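PDB 3A72: Exo-arabinanase from Penicillium chrysogenum, which hydrolyses alpha-1,5-linked L-arabinan as an exo-acting glycosidase, probably releasing arabinobiose, the disaccharide bound in this structure. Local coordinates for residues L88-V92 against A156-L161; R91-F95 against T183-K187; F130-I134 against L186-G190; K160-S166 against M178-N184. One frame throughout, in Å; residues are numbered along the deposited sequence.

Contact 1: L88-V92 against A156-L161; sequences LPERV and ANKGKL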
loop_
_atom_site.group_PDB
_atom_site.type_symbol
_atom_site.label_atom_id
_atom_site.label_comp_id
_atom_site.label_asym_id
_atom_site.label_seq_id
_atom_site.Cartn_x
_atom_site.Cartn_y
_atom_site.Cartn_z
ATOM N N LEU A 88 2.670 9.964 11.115
ATOM C CA LEU A 88 1.834 9.674 12.271
ATOM C C LEU A 88 0.827 10.787 12.489
ATOM O O LEU A 88 1.213 11.938 12.658
ATOM C CB LEU A 88 2.671 9.558 13.562
ATOM C CG LEU A 88 3.457 8.246 13.750
ATOM C CD1 LEU A 88 4.107 8.305 15.099
ATOM C CD2 LEU A 88 2.537 7.034 13.658
ATOM N N PRO A 89 -0.481 10.439 12.567
ATOM C CA PRO A 89 -1.467 11.457 12.858
ATOM C C PRO A 89 -1.659 11.798 14.292
ATOM O O PRO A 89 -2.408 12.731 14.633
ATOM C CB PRO A 89 -2.774 10.846 12.271
ATOM C CG PRO A 89 -2.546 9.427 12.122
ATOM C CD PRO A 89 -1.076 9.174 12.141
ATOM N N GLU A 90 -0.973 11.076 15.167
ATOM C CA GLU A 90 -0.978 11.272 16.613
ATOM C C GLU A 90 0.306 10.703 17.171
ATOM O O GLU A 90 0.931 9.846 16.533
ATOM C CB GLU A 90 -2.206 10.633 17.251
ATOM C CG GLU A 90 -2.243 9.143 17.148
ATOM C CD GLU A 90 -3.440 8.530 17.746
ATOM O OE1 GLU A 90 -3.537 8.528 19.000
ATOM O OE2 GLU A 90 -4.287 8.028 16.991
ATOM N N ARG A 91 0.678 11.125 18.362
ATOM C CA ARG A 91 1.843 10.570 19.053
ATOM C C ARG A 91 1.620 9.083 19.255
ATOM O O ARG A 91 0.543 8.648 19.652
ATOM C CB ARG A 91 1.989 11.310 20.381
ATOM C CG ARG A 91 3.030 10.694 21.331
ATOM C CD ARG A 91 3.338 11.593 22.515
ATOM N NE ARG A 91 4.247 12.688 22.256
ATOM C CZ ARG A 91 5.587 12.598 22.262
ATOM N NH1 ARG A 91 6.161 11.418 22.449
ATOM N NH2 ARG A 91 6.354 13.662 22.076
ATOM N N VAL A 92 2.681 8.299 19.106
ATOM C CA VAL A 92 2.729 6.903 19.501
ATOM C C VAL A 92 3.959 6.716 20.357
ATOM O O VAL A 92 5.077 6.858 19.869
ATOM C CB VAL A 92 2.700 5.916 18.301
ATOM C CG1 VAL A 92 2.800 4.502 18.835
ATOM C CG2 VAL A 92 1.436 6.101 17.496
ATOM N N ALA A 156 -2.512 4.180 12.469
ATOM C CA ALA A 156 -2.562 4.484 13.896
ATOM C C ALA A 156 -4.005 4.630 14.363
ATOM O O ALA A 156 -4.867 5.141 13.650
ATOM C CB ALA A 156 -1.782 5.752 14.206
ATOM N N ASN A 157 -4.231 4.245 15.620
ATOM C CA ASN A 157 -5.517 4.399 16.265
ATOM C C ASN A 157 -5.298 4.362 17.773
ATOM O O ASN A 157 -4.611 3.462 18.252
ATOM C CB ASN A 157 -6.448 3.283 15.871
ATOM C CG ASN A 157 -7.817 3.433 16.484
ATOM O OD1 ASN A 157 -8.469 4.489 16.346
ATOM N ND2 ASN A 157 -8.238 2.379 17.165
ATOM N N LYS A 158 -5.868 5.318 18.490
ATOM C CA LYS A 158 -5.870 5.285 19.949
ATOM C C LYS A 158 -4.476 5.077 20.529
ATOM O O LYS A 158 -4.263 4.294 21.469
ATOM C CB LYS A 158 -6.840 4.230 20.500
ATOM C CG LYS A 158 -8.282 4.519 20.136
ATOM C CD LYS A 158 -9.410 3.627 20.618
ATOM C CE LYS A 158 -9.239 2.243 21.190
ATOM N NZ LYS A 158 -10.492 1.497 21.572
ATOM N N GLY A 159 -3.496 5.821 20.021
ATOM C CA GLY A 159 -2.182 5.817 20.556
ATOM C C GLY A 159 -1.351 4.605 20.197
ATOM O O GLY A 159 -0.249 4.427 20.755
ATOM N N LYS A 160 -1.831 3.785 19.285
ATOM C CA LYS A 160 -1.151 2.585 18.837
ATOM C C LYS A 160 -0.916 2.653 17.332
ATOM O O LYS A 160 -1.673 3.314 16.614
ATOM C CB LYS A 160 -2.014 1.349 19.125
ATOM C CG LYS A 160 -2.312 1.158 20.608
ATOM C CD LYS A 160 -3.338 0.020 20.847
ATOM C CE LYS A 160 -4.778 0.445 20.527
ATOM N NZ LYS A 160 -5.679 -0.769 20.755
ATOM N N LEU A 161 0.096 1.937 16.898
ATOM C CA LEU A 161 0.319 1.739 15.485
ATOM C C LEU A 161 0.075 0.258 15.135
ATOM O O LEU A 161 0.624 -0.621 15.822
ATOM C CB LEU A 161 1.722 2.135 15.053
ATOM C CG LEU A 161 2.021 2.089 13.566
ATOM C CD1 LEU A 161 1.252 3.166 12.840
ATOM C CD2 LEU A 161 3.498 2.226 13.280
HETATM O O HOH W 1 -7.173 7.732 17.595
HETATM O O HOH W 2 -4.639 8.072 14.484
#
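E90 reaches from the loop 88-92 of one blade of a six-bladed β-propeller to G159 at the tip of a hairpin in the next, where a type I′ turn, N157 to K160, joins the first two strands. Its OE1 accepts the backbone N-H of G159 at 2.9 Å. The bond is bent, 130° at the hydrogen, and the nitrogen lies well above the carboxylate plane. OE2 serves the preceding amide at one remove: a water donates to OE2 at 3.0 Å and accepts from K158 N. A glutamate suits this place because two acceptors on a long, extended arm can serve consecutive turn amides.

Packing contacts flank the acid. V92 CG1 rests on the carbonyl oxygen of G159, 3.6 Å from G159 O. Two apolar pairs lie beside it: P89 CD packs on A156 CB, and L88 CD2 meets L161 CD1 at 4.2 Å, the leucines crossing at about a right angle. Behind this shell, N157 and K160 hold the turn with backbone bonds in both directions, and G159 has a phi of +76°, a region glycine enters easily, having no CB. K160 turns away to form a salt bridge from NZ to E246. Strand 82-87 contributes Y86, whose OH is hydrogen-bonded to the backbone N of A156.

Contact 2: R91-F95 against T183-K187; sequences RVGSF and TNDLK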
loop_
_atom_site.group_PDB
_atom_site.type_symbol
_atom_site.label_atom_id
_atom_site.label_comp_id
_atom_site.label_asym_id
_atom_site.label_seq_id
_atom_site.Cartn_x
_atom_site.Cartn_y
_atom_site.Cartn_z
ATOM N N ARG A 91 0.678 11.125 18.362
ATOM C CA ARG A 91 1.843 10.570 19.053
ATOM C C ARG A 91 1.620 9.083 19.255
ATOM O O ARG A 91 0.543 8.648 19.652
ATOM C CB ARG A 91 1.989 11.310 20.381
ATOM C CG ARG A 91 3.030 10.694 21.331
ATOM C CD ARG A 91 3.338 11.593 22.515
ATOM N NE ARG A 91 4.247 12.688 22.256
ATOM C CZ ARG A 91 5.587 12.598 22.262
ATOM N NH1 ARG A 91 6.161 11.418 22.449
ATOM N NH2 ARG A 91 6.354 13.662 22.076
ATOM N N VAL A 92 2.681 8.299 19.106
ATOM C CA VAL A 92 2.729 6.903 19.501
ATOM C C VAL A 92 3.959 6.716 20.357
ATOM O O VAL A 92 5.077 6.858 19.869
ATOM C CB VAL A 92 2.700 5.916 18.301
ATOM C CG1 VAL A 92 2.800 4.502 18.835
ATOM C CG2 VAL A 92 1.436 6.101 17.496
ATOM N N GLY A 93 3.776 6.483 21.666
ATOM C CA GLY A 93 4.921 6.318 22.546
ATOM C C GLY A 93 5.745 7.573 22.574
ATOM O O GLY A 93 5.269 8.689 22.795
ATOM N N SER A 94 7.021 7.434 22.346
ATOM C CA SER A 94 8.005 8.536 22.384
ATOM C C SER A 94 8.060 9.288 21.046
ATOM O O SER A 94 8.816 10.243 20.966
ATOM C CB SER A 94 9.419 8.038 22.722
ATOM O OG SER A 94 9.963 7.297 21.630
ATOM N N PHE A 95 7.271 8.906 20.046
ATOM C CA PHE A 95 7.316 9.491 18.714
ATOM C C PHE A 95 6.139 10.447 18.504
ATOM O O PHE A 95 4.948 10.062 18.545
ATOM C CB PHE A 95 7.311 8.395 17.630
ATOM C CG PHE A 95 8.537 7.542 17.674
ATOM C CD1 PHE A 95 9.620 7.886 16.876
ATOM C CD2 PHE A 95 8.655 6.430 18.481
ATOM C CE1 PHE A 95 10.770 7.130 16.903
ATOM C CE2 PHE A 95 9.798 5.666 18.519
ATOM C CZ PHE A 95 10.874 6.025 17.739
ATOM N N THR A 183 1.674 -2.005 18.163
ATOM C CA THR A 183 2.630 -1.465 19.073
ATOM C C THR A 183 2.115 -0.167 19.686
ATOM O O THR A 183 1.424 0.591 19.038
ATOM C CB THR A 183 3.995 -1.221 18.358
ATOM O OG1 THR A 183 4.953 -0.814 19.292
ATOM C CG2 THR A 183 3.850 -0.232 17.261
ATOM N N ASN A 184 2.509 0.088 20.944
ATOM C CA ASN A 184 2.255 1.406 21.549
ATOM C C ASN A 184 3.525 2.217 21.678
ATOM O O ASN A 184 3.510 3.323 22.262
ATOM C CB ASN A 184 1.493 1.311 22.833
ATOM C CG ASN A 184 2.171 0.596 23.901
ATOM O OD1 ASN A 184 3.366 0.542 23.897
ATOM N ND2 ASN A 184 1.492 -0.070 24.836
ATOM N N ASP A 185 4.639 1.797 21.103
ATOM C CA ASP A 185 5.893 2.544 21.244
ATOM C C ASP A 185 6.801 2.499 20.007
ATOM O O ASP A 185 7.872 3.124 20.026
ATOM C CB ASP A 185 6.669 2.075 22.457
ATOM C CG ASP A 185 7.115 0.642 22.446
ATOM O OD1 ASP A 185 7.018 -0.016 21.386
ATOM O OD2 ASP A 185 7.622 0.175 23.500
ATOM N N LEU A 186 6.477 1.869 18.912
ATOM C CA LEU A 186 7.174 1.572 17.673
ATOM C C LEU A 186 8.313 0.585 17.816
ATOM O O LEU A 186 8.977 0.283 16.801
ATOM C CB LEU A 186 7.615 2.859 17.008
ATOM C CG LEU A 186 6.573 3.913 16.731
ATOM C CD1 LEU A 186 7.128 4.940 15.741
ATOM C CD2 LEU A 186 5.301 3.330 16.164
ATOM N N LYS A 187 8.592 0.093 19.036
ATOM C CA LYS A 187 9.738 -0.696 19.331
ATOM C C LYS A 187 9.352 -2.103 19.677
ATOM O O LYS A 187 10.045 -3.024 19.227
ATOM C CB LYS A 187 10.479 -0.071 20.532
ATOM C CG LYS A 187 11.033 1.319 20.185
ATOM C CD LYS A 187 11.520 1.926 21.462
ATOM C CE LYS A 187 12.255 3.239 21.350
ATOM N NZ LYS A 187 12.923 3.587 22.666
HETATM O O HOH W 3 8.461 4.963 21.871
#
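L186 lays a methyl group over the ring of F95: CD1 sits 3.7 Å from the centroid of the F95 ring and 23° off its normal, a CH-pi contact displaced toward the CG-CD2 side. The ring is turned so that its edge meets a different group, with F95 CE2 3.5 Å from D185 O near the ring plane; an aromatic C-H is a natural neighbour for a carbonyl oxygen there. L186 points toward the loop 91-95, and a first torsion of -55°, CG anti to the carbonyl carbon, places its two methyls on F95 and V92. CD1 serves F95, while CD2 packs against V92 CG1 at 3.8 Å. A γ-branched leucine suits a place between two partners.

Both loops are held in shape from within. V92 to F95 form a type II′ turn whose second residue, G93, has positive phi and brings its CA within 4.1 Å of D185 CA; glycine, having no side chain, suits so close an approach. R91 braces the turn, its NH1 donating in the guanidinium plane to a lone pair of G93 O at 2.9 Å. On the other side, T183 OG1 accepts from D185 N in an ST turn and is also hydrogen-bonded to N188 O, while D185 OD1 accepts from K187 N at 2.8 Å in an Asx turn.

A water links the loops, accepting from S94 N at 2.9 Å and donating to D185 O at 2.7 Å. The two blades are thus joined here by an apolar core with a hydrated rim, and each loop satisfies much of its own polar backbone.

Contact 3: F130-I134 against L186-G190; sequences FVSHI and LKNWG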
loop_
_atom_site.group_PDB
_atom_site.type_symbol
_atom_site.label_atom_id
_atom_site.label_comp_id
_atom_site.label_asym_id
_atom_site.label_seq_id
_atom_site.Cartn_x
_atom_site.Cartn_y
_atom_site.Cartn_z
ATOM N N PHE A 130 16.758 3.736 11.906
ATOM C CA PHE A 130 16.102 2.437 12.174
ATOM C C PHE A 130 15.409 2.493 13.533
ATOM O O PHE A 130 16.016 2.950 14.499
ATOM C CB PHE A 130 17.137 1.318 12.131
ATOM C CG PHE A 130 16.602 -0.027 12.604
ATOM C CD1 PHE A 130 15.786 -0.769 11.825
ATOM C CD2 PHE A 130 16.947 -0.514 13.843
ATOM C CE1 PHE A 130 15.273 -1.951 12.275
ATOM C CE2 PHE A 130 16.444 -1.713 14.301
ATOM C CZ PHE A 130 15.596 -2.454 13.511
ATOM N N VAL A 131 14.197 1.961 13.602
ATOM C CA VAL A 131 13.453 1.848 14.850
ATOM C C VAL A 131 13.294 0.422 15.302
ATOM O O VAL A 131 13.662 0.102 16.460
ATOM C CB VAL A 131 12.063 2.550 14.747
ATOM C CG1 VAL A 131 11.380 2.454 16.087
ATOM C CG2 VAL A 131 12.186 4.002 14.311
ATOM N N SER A 132 12.744 -0.473 14.471
ATOM C CA SER A 132 12.526 -1.838 14.909
ATOM C C SER A 132 12.284 -2.752 13.699
ATOM O O SER A 132 11.930 -2.305 12.612
ATOM C CB SER A 132 11.372 -1.910 15.870
ATOM O OG SER A 132 10.226 -1.526 15.205
ATOM N N HIS A 133 12.439 -4.049 13.979
ATOM C CA HIS A 133 11.864 -5.065 13.112
ATOM C C HIS A 133 10.404 -5.247 13.495
ATOM O O HIS A 133 10.080 -5.313 14.677
ATOM C CB HIS A 133 12.523 -6.409 13.344
ATOM C CG HIS A 133 13.977 -6.429 13.032
ATOM N ND1 HIS A 133 15.091 -6.153 13.841
ATOM C CD2 HIS A 133 14.474 -6.719 11.843
ATOM C CE1 HIS A 133 16.205 -6.293 13.099
ATOM N NE2 HIS A 133 15.852 -6.637 11.862
ATOM N N ILE A 134 9.530 -5.352 12.496
ATOM C CA ILE A 134 8.107 -5.684 12.748
ATOM C C ILE A 134 7.916 -7.188 12.684
ATOM O O ILE A 134 7.406 -7.800 13.622
ATOM C CB ILE A 134 7.208 -4.926 11.728
ATOM C CG1 ILE A 134 7.515 -3.429 11.701
ATOM C CG2 ILE A 134 5.758 -5.224 12.053
ATOM C CD1 ILE A 134 6.592 -2.560 10.888
ATOM N N LEU A 186 6.477 1.869 18.912
ATOM C CA LEU A 186 7.174 1.572 17.673
ATOM C C LEU A 186 8.313 0.585 17.816
ATOM O O LEU A 186 8.977 0.283 16.801
ATOM C CB LEU A 186 7.615 2.859 17.008
ATOM C CG LEU A 186 6.573 3.913 16.731
ATOM C CD1 LEU A 186 7.128 4.940 15.741
ATOM C CD2 LEU A 186 5.301 3.330 16.164
ATOM N N LYS A 187 8.592 0.093 19.036
ATOM C CA LYS A 187 9.738 -0.696 19.331
ATOM C C LYS A 187 9.352 -2.103 19.677
ATOM O O LYS A 187 10.045 -3.024 19.227
ATOM C CB LYS A 187 10.479 -0.071 20.532
ATOM C CG LYS A 187 11.033 1.319 20.185
ATOM C CD LYS A 187 11.520 1.926 21.462
ATOM C CE LYS A 187 12.255 3.239 21.350
ATOM N NZ LYS A 187 12.923 3.587 22.666
ATOM N N ASN A 188 8.333 -2.263 20.441
ATOM C CA ASN A 188 7.924 -3.580 20.907
ATOM C C ASN A 188 6.612 -3.881 20.231
ATOM O O ASN A 188 5.701 -3.067 20.367
ATOM C CB ASN A 188 7.754 -3.610 22.417
ATOM C CG ASN A 188 9.081 -3.358 23.081
ATOM O OD1 ASN A 188 9.800 -4.344 23.136
ATOM N ND2 ASN A 188 9.340 -2.128 23.564
ATOM N N TRP A 189 6.572 -5.023 19.525
ATOM C CA TRP A 189 5.352 -5.395 18.809
ATOM C C TRP A 189 4.628 -6.578 19.525
ATOM O O TRP A 189 5.251 -7.496 20.050
ATOM C CB TRP A 189 5.643 -5.774 17.378
ATOM C CG TRP A 189 6.178 -4.601 16.599
ATOM C CD1 TRP A 189 7.470 -4.167 16.536
ATOM C CD2 TRP A 189 5.362 -3.705 15.780
ATOM N NE1 TRP A 189 7.466 -3.103 15.730
ATOM C CE2 TRP A 189 6.244 -2.753 15.235
ATOM C CE3 TRP A 189 4.003 -3.640 15.454
ATOM C CZ2 TRP A 189 5.824 -1.737 14.400
ATOM C CZ3 TRP A 189 3.566 -2.623 14.601
ATOM C CH2 TRP A 189 4.463 -1.683 14.076
ATOM N N GLY A 190 3.278 -6.537 19.552
ATOM C CA GLY A 190 2.503 -7.594 20.114
ATOM C C GLY A 190 2.477 -8.811 19.201
ATOM O O GLY A 190 3.082 -8.828 18.134
#
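S132 ties the strand 130-134 to both L186 and W189 through one hydroxyl. Its OG donates to L186 O at 2.7 Å and accepts from W189 NE1 at 3.2 Å. The second bond is almost straight, 174° at the hydrogen, and OG lies in the indole plane, which helps to fix the rotation of the ring. A first torsion of 64° puts OG between the backbone N and the carbonyl carbon of S132, from where it meets both partners. Serine fits well: it is small, and its single oxygen can give one bond and take another.

This is the close-packed half of the contact. V131 belongs to it too, its CG1 pressing on L186 O at 3.3 Å. While the edge of the indole faces S132, one face is covered by I134, whose CG2 stands 3.9 Å from the centroid of the six-membered ring of W189, only 6° off the normal. The other branch of this residue adds CG1 at 3.6 Å from W189 CZ2. A β-branched isoleucine can thus cover a broad aromatic surface, while W189 also touches L161 and C163 of its own blade.

Toward solvent the fit is looser. The aliphatic stem of K187 approaches no nearer than 4.3 Å, from CG to V131 CG1, and the lysine chain leads away from the strand. H133 likewise directs its side chain outward.

V131 and S132 together face L118 in a classic β-bulge. The contact sets this bulged outermost strand of one propeller blade against the loop between the third and fourth strands of the next, a blade-to-blade junction of the β-propeller.

Contact 4: K160-S166 against M178-N184; sequences KLICYYS and MVHQVTN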
loop_
_atom_site.group_PDB
_atom_site.type_symbol
_atom_site.label_atom_id
_atom_site.label_comp_id
_atom_site.label_asym_id
_atom_site.label_seq_id
_atom_site.Cartn_x
_atom_site.Cartn_y
_atom_site.Cartn_z
ATOM N N LYS A 160 -1.831 3.785 19.285
ATOM C CA LYS A 160 -1.151 2.585 18.837
ATOM C C LYS A 160 -0.916 2.653 17.332
ATOM O O LYS A 160 -1.673 3.314 16.614
ATOM C CB LYS A 160 -2.014 1.349 19.125
ATOM C CG LYS A 160 -2.312 1.158 20.608
ATOM C CD LYS A 160 -3.338 0.020 20.847
ATOM C CE LYS A 160 -4.778 0.445 20.527
ATOM N NZ LYS A 160 -5.679 -0.769 20.755
ATOM N N LEU A 161 0.096 1.937 16.898
ATOM C CA LEU A 161 0.319 1.739 15.485
ATOM C C LEU A 161 0.075 0.258 15.135
ATOM O O LEU A 161 0.624 -0.621 15.822
ATOM C CB LEU A 161 1.722 2.135 15.053
ATOM C CG LEU A 161 2.021 2.089 13.566
ATOM C CD1 LEU A 161 1.252 3.166 12.840
ATOM C CD2 LEU A 161 3.498 2.226 13.280
ATOM N N ILE A 162 -0.739 0.059 14.120
ATOM C CA ILE A 162 -1.037 -1.241 13.591
ATOM C C ILE A 162 -0.281 -1.415 12.276
ATOM O O ILE A 162 -0.314 -0.529 11.409
ATOM C CB ILE A 162 -2.545 -1.436 13.347
ATOM C CG1 ILE A 162 -3.374 -1.131 14.605
ATOM C CG2 ILE A 162 -2.864 -2.799 12.823
ATOM C CD1 ILE A 162 -4.859 -0.886 14.286
ATOM N N CYS A 163 0.382 -2.563 12.111
ATOM C CA CYS A 163 0.959 -2.945 10.828
ATOM C C CYS A 163 0.232 -4.206 10.336
ATOM O O CYS A 163 0.335 -5.256 10.943
ATOM C CB CYS A 163 2.444 -3.237 10.935
ATOM S SG CYS A 163 3.178 -3.612 9.316
ATOM N N TYR A 164 -0.539 -4.016 9.275
ATOM C CA TYR A 164 -1.171 -5.131 8.541
ATOM C C TYR A 164 -0.191 -5.625 7.507
ATOM O O TYR A 164 0.495 -4.823 6.869
ATOM C CB TYR A 164 -2.432 -4.663 7.847
ATOM C CG TYR A 164 -3.493 -3.991 8.706
ATOM C CD1 TYR A 164 -4.474 -4.709 9.358
ATOM C CD2 TYR A 164 -3.497 -2.582 8.830
ATOM C CE1 TYR A 164 -5.432 -4.066 10.125
ATOM C CE2 TYR A 164 -4.456 -1.945 9.570
ATOM C CZ TYR A 164 -5.432 -2.682 10.232
ATOM O OH TYR A 164 -6.378 -1.997 10.946
ATOM N N TYR A 165 -0.151 -6.938 7.260
ATOM C CA TYR A 165 0.760 -7.481 6.231
ATOM C C TYR A 165 0.273 -8.851 5.841
ATOM O O TYR A 165 -0.612 -9.451 6.450
ATOM C CB TYR A 165 2.219 -7.450 6.685
ATOM C CG TYR A 165 2.548 -8.219 7.947
ATOM C CD1 TYR A 165 3.011 -9.524 7.870
ATOM C CD2 TYR A 165 2.420 -7.660 9.215
ATOM C CE1 TYR A 165 3.322 -10.224 9.017
ATOM C CE2 TYR A 165 2.744 -8.345 10.345
ATOM C CZ TYR A 165 3.189 -9.625 10.253
ATOM O OH TYR A 165 3.480 -10.332 11.404
ATOM N N SER A 166 0.846 -9.355 4.727
ATOM C CA SER A 166 0.584 -10.681 4.230
ATOM C C SER A 166 1.599 -11.672 4.807
ATOM O O SER A 166 2.781 -11.310 4.923
ATOM C CB SER A 166 0.637 -10.724 2.716
ATOM O OG SER A 166 -0.180 -9.724 2.134
ATOM N N MET A 178 -3.533 -12.996 5.834
ATOM C CA MET A 178 -3.147 -11.640 6.198
ATOM C C MET A 178 -3.353 -11.480 7.708
ATOM O O MET A 178 -4.297 -12.057 8.303
ATOM C CB MET A 178 -3.923 -10.581 5.451
ATOM C CG MET A 178 -3.626 -10.639 3.944
ATOM S SD MET A 178 -4.658 -9.538 2.957
ATOM C CE MET A 178 -6.253 -10.210 3.366
ATOM N N VAL A 179 -2.479 -10.742 8.309
ATOM C CA VAL A 179 -2.308 -10.602 9.757
ATOM C C VAL A 179 -2.022 -9.172 10.117
ATOM O O VAL A 179 -1.769 -8.303 9.251
ATOM C CB VAL A 179 -1.157 -11.518 10.249
ATOM C CG1 VAL A 179 -1.359 -12.958 9.811
ATOM C CG2 VAL A 179 0.172 -11.001 9.794
ATOM N N HIS A 180 -1.926 -8.912 11.424
ATOM C CA HIS A 180 -1.354 -7.659 11.871
ATOM C C HIS A 180 -0.618 -7.862 13.198
ATOM O O HIS A 180 -0.832 -8.844 13.914
ATOM C CB HIS A 180 -2.386 -6.482 12.018
ATOM C CG HIS A 180 -3.357 -6.716 13.116
ATOM N ND1 HIS A 180 -3.298 -6.440 14.441
ATOM C CD2 HIS A 180 -4.573 -7.256 12.903
ATOM C CE1 HIS A 180 -4.475 -6.841 15.016
ATOM N NE2 HIS A 180 -5.256 -7.347 14.060
ATOM N N GLN A 181 0.214 -6.880 13.523
ATOM C CA GLN A 181 0.771 -6.695 14.853
ATOM C C GLN A 181 0.563 -5.248 15.253
ATOM O O GLN A 181 0.455 -4.347 14.404
ATOM C CB GLN A 181 2.228 -7.092 14.927
ATOM C CG GLN A 181 2.464 -8.576 14.684
ATOM C CD GLN A 181 3.902 -8.980 14.678
ATOM O OE1 GLN A 181 4.584 -9.044 15.786
ATOM N NE2 GLN A 181 4.422 -9.248 13.560
ATOM N N VAL A 182 0.541 -5.016 16.577
ATOM C CA VAL A 182 0.269 -3.700 17.145
ATOM C C VAL A 182 1.396 -3.305 18.070
ATOM O O VAL A 182 1.994 -4.153 18.740
ATOM C CB VAL A 182 -1.052 -3.697 17.928
ATOM C CG1 VAL A 182 -1.439 -2.313 18.335
ATOM C CG2 VAL A 182 -2.102 -4.371 17.072
ATOM N N THR A 183 1.674 -2.005 18.163
ATOM C CA THR A 183 2.630 -1.465 19.073
ATOM C C THR A 183 2.115 -0.167 19.686
ATOM O O THR A 183 1.424 0.591 19.038
ATOM C CB THR A 183 3.995 -1.221 18.358
ATOM O OG1 THR A 183 4.953 -0.814 19.292
ATOM C CG2 THR A 183 3.850 -0.232 17.261
ATOM N N ASN A 184 2.509 0.088 20.944
ATOM C CA ASN A 184 2.255 1.406 21.549
ATOM C C ASN A 184 3.525 2.217 21.678
ATOM O O ASN A 184 3.510 3.323 22.262
ATOM C CB ASN A 184 1.493 1.311 22.833
ATOM C CG ASN A 184 2.171 0.596 23.901
ATOM O OD1 ASN A 184 3.366 0.542 23.897
ATOM N ND2 ASN A 184 1.492 -0.070 24.836
#
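A β-hairpin pairs Y165 with V179, C163 with Q181 and L161 with T183, each a hydrogen-bonded antiparallel pair closed by two backbone bonds, such as C163 N to Q181 O at 2.9 Å. The strands run at 154° to each other. Between these pairs lie the non-hydrogen-bonded ones, I162 with V182, Y164 with H180 and S166 with M178, whose side chains project from the opposite face.

On the face of Y165, the phenol leans across the neighbouring strand. With chi1 at 59° the ring comes over V179, whose CG2 lies 3.5 Å from the centroid of the Y165 ring in a close CH-pi contact. Q181 NE2 is modelled 2.6 Å from Y165 OH, too short to be taken at face value, so which amide atom faces the hydroxyl is doubtful. An extended glutamine is long enough to reach the hydroxyl two pairs along the strand.

These are the second and third of the four strands in a propeller blade. Q181 and C163 look toward the preceding blade, where the Q181 amide, as modelled, makes a weak bond to I134 O, while Y164 and M178 pack on strand 204-212 of the following one.

On that second face I162 CG2 touches H180 CB at 3.8 Å and also covers the Y164 ring. Y164 and H180 lie side by side, pointing the same way, and send Y164 OH to P245 O and H180 NE2 to E246 O; H180 ND1 is buried without a partner. At the far end, M178 CG lies 4.0 Å from S166 OG, which is hydrogen-bonded to E151 OE1 and M207 N, and the S166 side chain is about 4 Å from a bound arabinofuranose.

Contacts 1, 2 and 3 stitch the same two neighbouring propeller blades together, while contact 4 lies within the second of them. Contacts 1 and 2 share R91 and V92, and their centres are 8 Å apart; L161 CD2 of contact 1 meets L186 CD2 of contact 2 at 3.6 Å. L186 and K187 carry contact 2 on into contact 3, about 9 Å away between centres, where F95 CZ lies 4.0 Å from V131 CG1. Contact 4 takes over K160 and L161 from contact 1, and T183 and N184 from contact 2. G190 N and V182 O, 2.8 Å apart, link it to contact 3. Of the four, contact 4 reaches the pocket that holds the arabinobiose, through S166.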